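Synaptonemal complex protein 2 (Mus musculus, PDB 5IWZ) helps build the axial and lateral elements of the synaptonemal complex in meiotic prophase, where it is required for SYCP3 insertion and normal chromosome synapsis. Local coordinates at residues M206-I210 with I222-L226; F247-F252 with F267-V271. All blocks are in the same frame, centred on the assembly; numbering follows the deposited sequence.

Both contacts join antiparallel helices that follow closely in sequence, and both lie in the helical N-terminal part of the protein, on the same side of the chain's centre. Contact 1 pairs helices 197-212 and 216-229 in the interior and is dominated by aliphatic side chains; contact 2 pairs helices 246-253 and 260-274 farther out, about 12 Å away between centres, and there aromatic rings do much of the filling while Phe247 and Leu270 lie exposed at its border. The two share no helix, yet they touch: Val223 CG2 of contact 1 is 3.9 Å from Phe267 CE2 of contact 2, so one apolar layer continues into the next.

Contact 1 (M206-I210 with I222-L226); sequences MGERI and IVEAL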
loop_
_atom_site.group_PDB
_atom_site.type_symbol
_atom_site.label_atom_id
_atom_site.label_comp_id
_atom_site.label_asym_id
_atom_site.label_seq_id
_atom_site.Cartn_x
_atom_site.Cartn_y
_atom_site.Cartn_z
ATOM N N MET A 206 16.129 5.402 0.415
ATOM C CA MET A 206 15.186 4.498 1.059
ATOM C C MET A 206 15.688 4.075 2.432
ATOM O O MET A 206 14.933 4.106 3.413
ATOM C CB MET A 206 14.936 3.287 0.168
ATOM C CG MET A 206 14.250 3.655 -1.140
ATOM S SD MET A 206 13.807 2.198 -2.070
ATOM C CE MET A 206 12.102 2.020 -1.498
ATOM N N GLY A 207 16.972 3.697 2.522
ATOM C CA GLY A 207 17.562 3.389 3.821
ATOM C C GLY A 207 17.407 4.524 4.817
ATOM O O GLY A 207 16.966 4.315 5.950
ATOM N N GLU A 208 17.795 5.742 4.413
ATOM C CA GLU A 208 17.582 6.927 5.243
ATOM C C GLU A 208 16.136 7.021 5.690
ATOM O O GLU A 208 15.837 7.379 6.841
ATOM C CB GLU A 208 17.930 8.196 4.465
ATOM C CG GLU A 208 19.367 8.651 4.533
ATOM C CD GLU A 208 19.547 10.038 3.919
ATOM O OE1 GLU A 208 18.670 10.907 4.107
ATOM O OE2 GLU A 208 20.557 10.280 3.227
ATOM N N ARG A 209 15.224 6.692 4.774
ATOM C CA ARG A 209 13.802 6.895 5.004
ATOM C C ARG A 209 13.260 5.957 6.078
ATOM O O ARG A 209 12.351 6.340 6.820
ATOM C CB ARG A 209 13.052 6.726 3.684
ATOM C CG ARG A 209 11.559 6.571 3.805
ATOM C CD ARG A 209 10.918 7.857 4.123
ATOM N NE ARG A 209 9.526 7.815 3.704
ATOM C CZ ARG A 209 8.605 8.694 4.071
ATOM N NH1 ARG A 209 8.925 9.697 4.890
ATOM N NH2 ARG A 209 7.404 8.539 3.625
ATOM N N ILE A 210 13.800 4.743 6.189
ATOM C CA ILE A 210 13.405 3.861 7.286
ATOM C C ILE A 210 13.456 4.601 8.615
ATOM O O ILE A 210 12.537 4.506 9.438
ATOM C CB ILE A 210 14.316 2.626 7.318
ATOM C CG1 ILE A 210 14.097 1.743 6.095
ATOM C CG2 ILE A 210 14.096 1.836 8.599
ATOM C CD1 ILE A 210 15.245 0.761 5.886
ATOM N N ILE A 222 10.042 -1.371 3.051
ATOM C CA ILE A 222 11.270 -0.799 2.512
ATOM C C ILE A 222 12.443 -1.737 2.745
ATOM O O ILE A 222 13.224 -2.002 1.830
ATOM C CB ILE A 222 11.553 0.579 3.129
ATOM C CG1 ILE A 222 10.529 1.604 2.648
ATOM C CG2 ILE A 222 13.007 0.989 2.813
ATOM C CD1 ILE A 222 10.577 2.906 3.430
ATOM N N VAL A 223 12.603 -2.220 3.984
ATOM C CA VAL A 223 13.618 -3.238 4.261
ATOM C C VAL A 223 13.439 -4.418 3.317
ATOM O O VAL A 223 14.405 -4.928 2.726
ATOM C CB VAL A 223 13.556 -3.697 5.733
ATOM C CG1 VAL A 223 14.469 -4.906 5.933
ATOM C CG2 VAL A 223 13.951 -2.575 6.701
ATOM N N GLU A 224 12.194 -4.867 3.162
ATOM C CA GLU A 224 11.917 -6.000 2.287
ATOM C C GLU A 224 12.297 -5.688 0.852
ATOM O O GLU A 224 12.910 -6.521 0.174
ATOM C CB GLU A 224 10.442 -6.399 2.356
ATOM C CG GLU A 224 10.053 -7.440 1.296
ATOM C CD GLU A 224 8.568 -7.796 1.304
ATOM O OE1 GLU A 224 7.828 -7.270 2.169
ATOM O OE2 GLU A 224 8.140 -8.606 0.448
ATOM N N ALA A 225 11.947 -4.493 0.371
ATOM C CA ALA A 225 12.330 -4.124 -0.988
ATOM C C ALA A 225 13.851 -4.102 -1.138
ATOM O O ALA A 225 14.399 -4.638 -2.108
ATOM C CB ALA A 225 11.720 -2.768 -1.366
ATOM N N LEU A 226 14.551 -3.488 -0.175
ATOM C CA LEU A 226 16.006 -3.406 -0.261
ATOM C C LEU A 226 16.632 -4.792 -0.265
ATOM O O LEU A 226 17.613 -5.029 -0.979
ATOM C CB LEU A 226 16.575 -2.560 0.882
ATOM C CG LEU A 226 16.246 -1.055 0.851
ATOM C CD1 LEU A 226 16.687 -0.356 2.132
ATOM C CD2 LEU A 226 16.809 -0.335 -0.390
#
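Ile222 drives its side chain into the facing helix, with CG2 3.5 Å from Ile210 CG1 and 3.7 Å from the backbone O of Met206. The two segments run antiparallel at 154°, their axes 10.0 Å apart, a gap that branched and long apolar side chains can fill. The i/i+4 spacing of Met206 and Ile210 puts both on one face of their helix, with Ile222 CG2 between them; Met206 CB also lies 4.1 Å from Leu226 CD2, and Ile210 CD1 packs on Val223 CG2 at 3.7 Å. The backbone N of Gly207 lies 4.1 Å from Leu226 CD1. Arg209 fits this apolar setting because its CG packs on Ile222 CD1 at 3.8 Å while its NE hydrogen-bonds to Val162 O on helix 144-163, whose Cys159 and Ile163 touch Met206. No hydrogen bond or charge pair links the segments, so this helical hairpin, one antiparallel pair in an α-helical stack consistent with the armadillo-like family of this protein, holds by shape fit and exclusion of water.

Contact 2 (F247-F252 with F267-V271); sequences FIANAF and FLNLV
Phe267 is the centre of this contact, with the largest area covered, followed by Leu270 and Ile248. Both segments are regular α-helix, set almost exactly antiparallel at 176° with axes 9.6 Å apart; Ala251 lies opposite Phe267 (CA to CA 5.8 Å) and Ile248 opposite Val271 (6.0 Å). With chi1 t and chi2 near 76°, Phe267 points the CE1 edge of its ring at the facing backbone: CE1 is 3.4 Å from Phe252 N and 3.7 Å from Ile248 O. Alanine suits position 251, where the backbones approach, because its CB fits against Phe267 CD1 (3.7 Å) and Leu270 CD1 (3.9 Å). Phe252 (chi1 t, chi2 near 75°) sets CB 3.5 Å from Phe267 CE1 and turns its ring edge to the Phe267 face in a T-shaped pair, centroids 5.4 Å apart and planes at 65°; its ring also meets that of Phe243. Ile248 (chi1 m, chi2 t) brings CG2 to 3.7 Å from Val271 CG2 and 4.3 Å from Phe267 CE1, β-branched side chains filling the gap between the helices. At the exposed border Leu270 has chi1 m, and the Phe247 ring (chi1 t, chi2 near -88°) brings CE1 to 4.1 Å from Leu270 CB. Val223 of helix 216-229 backs Phe267. Consecutive antiparallel helices stacked against an earlier helix, here 216-229, are the layout of α-helical repeat folds, consistent with this protein's armadillo-like family.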
loop_
_atom_site.group_PDB
_atom_site.type_symbol
_atom_site.label_atom_id
_atom_site.label_comp_id
_atom_site.label_asym_id
_atom_site.label_seq_id
_atom_site.Cartn_x
_atom_site.Cartn_y
_atom_site.Cartn_z
ATOM N N PHE A 247 25.960 1.393 14.794
ATOM C CA PHE A 247 25.023 0.474 15.433
ATOM C C PHE A 247 23.956 -0.012 14.456
ATOM O O PHE A 247 23.629 -1.203 14.424
ATOM C CB PHE A 247 24.379 1.166 16.639
ATOM C CG PHE A 247 23.386 0.317 17.381
ATOM C CD1 PHE A 247 22.044 0.297 17.003
ATOM C CD2 PHE A 247 23.783 -0.436 18.481
ATOM C CE1 PHE A 247 21.120 -0.475 17.691
ATOM C CE2 PHE A 247 22.868 -1.210 19.177
ATOM C CZ PHE A 247 21.530 -1.227 18.781
ATOM N N ILE A 248 23.418 0.891 13.636
ATOM C CA ILE A 248 22.332 0.533 12.726
ATOM C C ILE A 248 22.862 -0.236 11.518
ATOM O O ILE A 248 22.277 -1.239 11.096
ATOM C CB ILE A 248 21.554 1.799 12.308
ATOM C CG1 ILE A 248 20.783 2.367 13.516
ATOM C CG2 ILE A 248 20.635 1.505 11.114
ATOM C CD1 ILE A 248 20.123 3.720 13.271
ATOM N N ALA A 249 23.973 0.224 10.938
ATOM C CA ALA A 249 24.588 -0.506 9.830
ATOM C C ALA A 249 24.931 -1.942 10.224
ATOM O O ALA A 249 24.722 -2.869 9.430
ATOM C CB ALA A 249 25.839 0.228 9.348
ATOM N N ASN A 250 25.460 -2.141 11.445
ATOM C CA ASN A 250 25.768 -3.485 11.943
ATOM C C ASN A 250 24.515 -4.361 12.010
ATOM O O ASN A 250 24.523 -5.516 11.567
ATOM C CB ASN A 250 26.414 -3.419 13.340
ATOM C CG ASN A 250 27.795 -2.783 13.341
ATOM O OD1 ASN A 250 28.405 -2.567 12.290
ATOM N ND2 ASN A 250 28.305 -2.490 14.542
ATOM N N ALA A 251 23.437 -3.848 12.607
ATOM C CA ALA A 251 22.209 -4.640 12.693
ATOM C C ALA A 251 21.668 -4.993 11.308
ATOM O O ALA A 251 21.209 -6.122 11.081
ATOM C CB ALA A 251 21.146 -3.896 13.503
ATOM N N PHE A 252 21.716 -4.042 10.369
ATOM C CA PHE A 252 21.173 -4.287 9.035
ATOM C C PHE A 252 21.870 -5.460 8.359
ATOM O O PHE A 252 21.214 -6.345 7.794
ATOM C CB PHE A 252 21.300 -3.029 8.177
ATOM C CG PHE A 252 20.624 -3.141 6.841
ATOM C CD1 PHE A 252 19.235 -3.070 6.742
ATOM C CD2 PHE A 252 21.371 -3.306 5.678
ATOM C CE1 PHE A 252 18.606 -3.168 5.508
ATOM C CE2 PHE A 252 20.750 -3.405 4.443
ATOM C CZ PHE A 252 19.364 -3.338 4.358
ATOM N N PHE A 267 15.682 -6.353 13.626
ATOM C CA PHE A 267 16.403 -5.174 13.146
ATOM C C PHE A 267 15.629 -3.890 13.433
ATOM O O PHE A 267 16.189 -2.914 13.959
ATOM C CB PHE A 267 16.692 -5.312 11.648
ATOM C CG PHE A 267 17.099 -4.016 10.976
ATOM C CD1 PHE A 267 18.381 -3.497 11.141
ATOM C CD2 PHE A 267 16.204 -3.328 10.153
ATOM C CE1 PHE A 267 18.772 -2.308 10.506
ATOM C CE2 PHE A 267 16.576 -2.136 9.509
ATOM C CZ PHE A 267 17.859 -1.626 9.676
ATOM N N LEU A 268 14.333 -3.872 13.114
ATOM C CA LEU A 268 13.579 -2.630 13.259
ATOM C C LEU A 268 13.412 -2.255 14.725
ATOM O O LEU A 268 13.456 -1.068 15.074
ATOM C CB LEU A 268 12.222 -2.756 12.568
ATOM C CG LEU A 268 12.381 -2.860 11.057
ATOM C CD1 LEU A 268 11.045 -3.154 10.404
ATOM C CD2 LEU A 268 13.005 -1.570 10.506
ATOM N N ASN A 269 13.229 -3.250 15.603
ATOM C CA ASN A 269 13.195 -2.958 17.036
ATOM C C ASN A 269 14.516 -2.350 17.507
ATOM O O ASN A 269 14.518 -1.386 18.288
ATOM C CB ASN A 269 12.851 -4.223 17.841
ATOM C CG ASN A 269 11.351 -4.482 17.908
ATOM O OD1 ASN A 269 10.575 -3.839 17.206
ATOM N ND2 ASN A 269 10.937 -5.421 18.764
ATOM N N LEU A 270 15.646 -2.875 17.019
ATOM C CA LEU A 270 16.945 -2.262 17.313
ATOM C C LEU A 270 17.026 -0.827 16.792
ATOM O O LEU A 270 17.417 0.091 17.522
ATOM C CB LEU A 270 18.076 -3.095 16.712
ATOM C CG LEU A 270 18.346 -4.414 17.426
ATOM C CD1 LEU A 270 19.549 -5.119 16.829
ATOM C CD2 LEU A 270 18.545 -4.141 18.904
ATOM N N VAL A 271 16.684 -0.621 15.518
ATOM C CA VAL A 271 16.795 0.712 14.930
ATOM C C VAL A 271 15.936 1.709 15.694
ATOM O O VAL A 271 16.416 2.764 16.127
ATOM C CB VAL A 271 16.419 0.675 13.441
ATOM C CG1 VAL A 271 16.018 2.054 12.966
ATOM C CG2 VAL A 271 17.583 0.159 12.637
#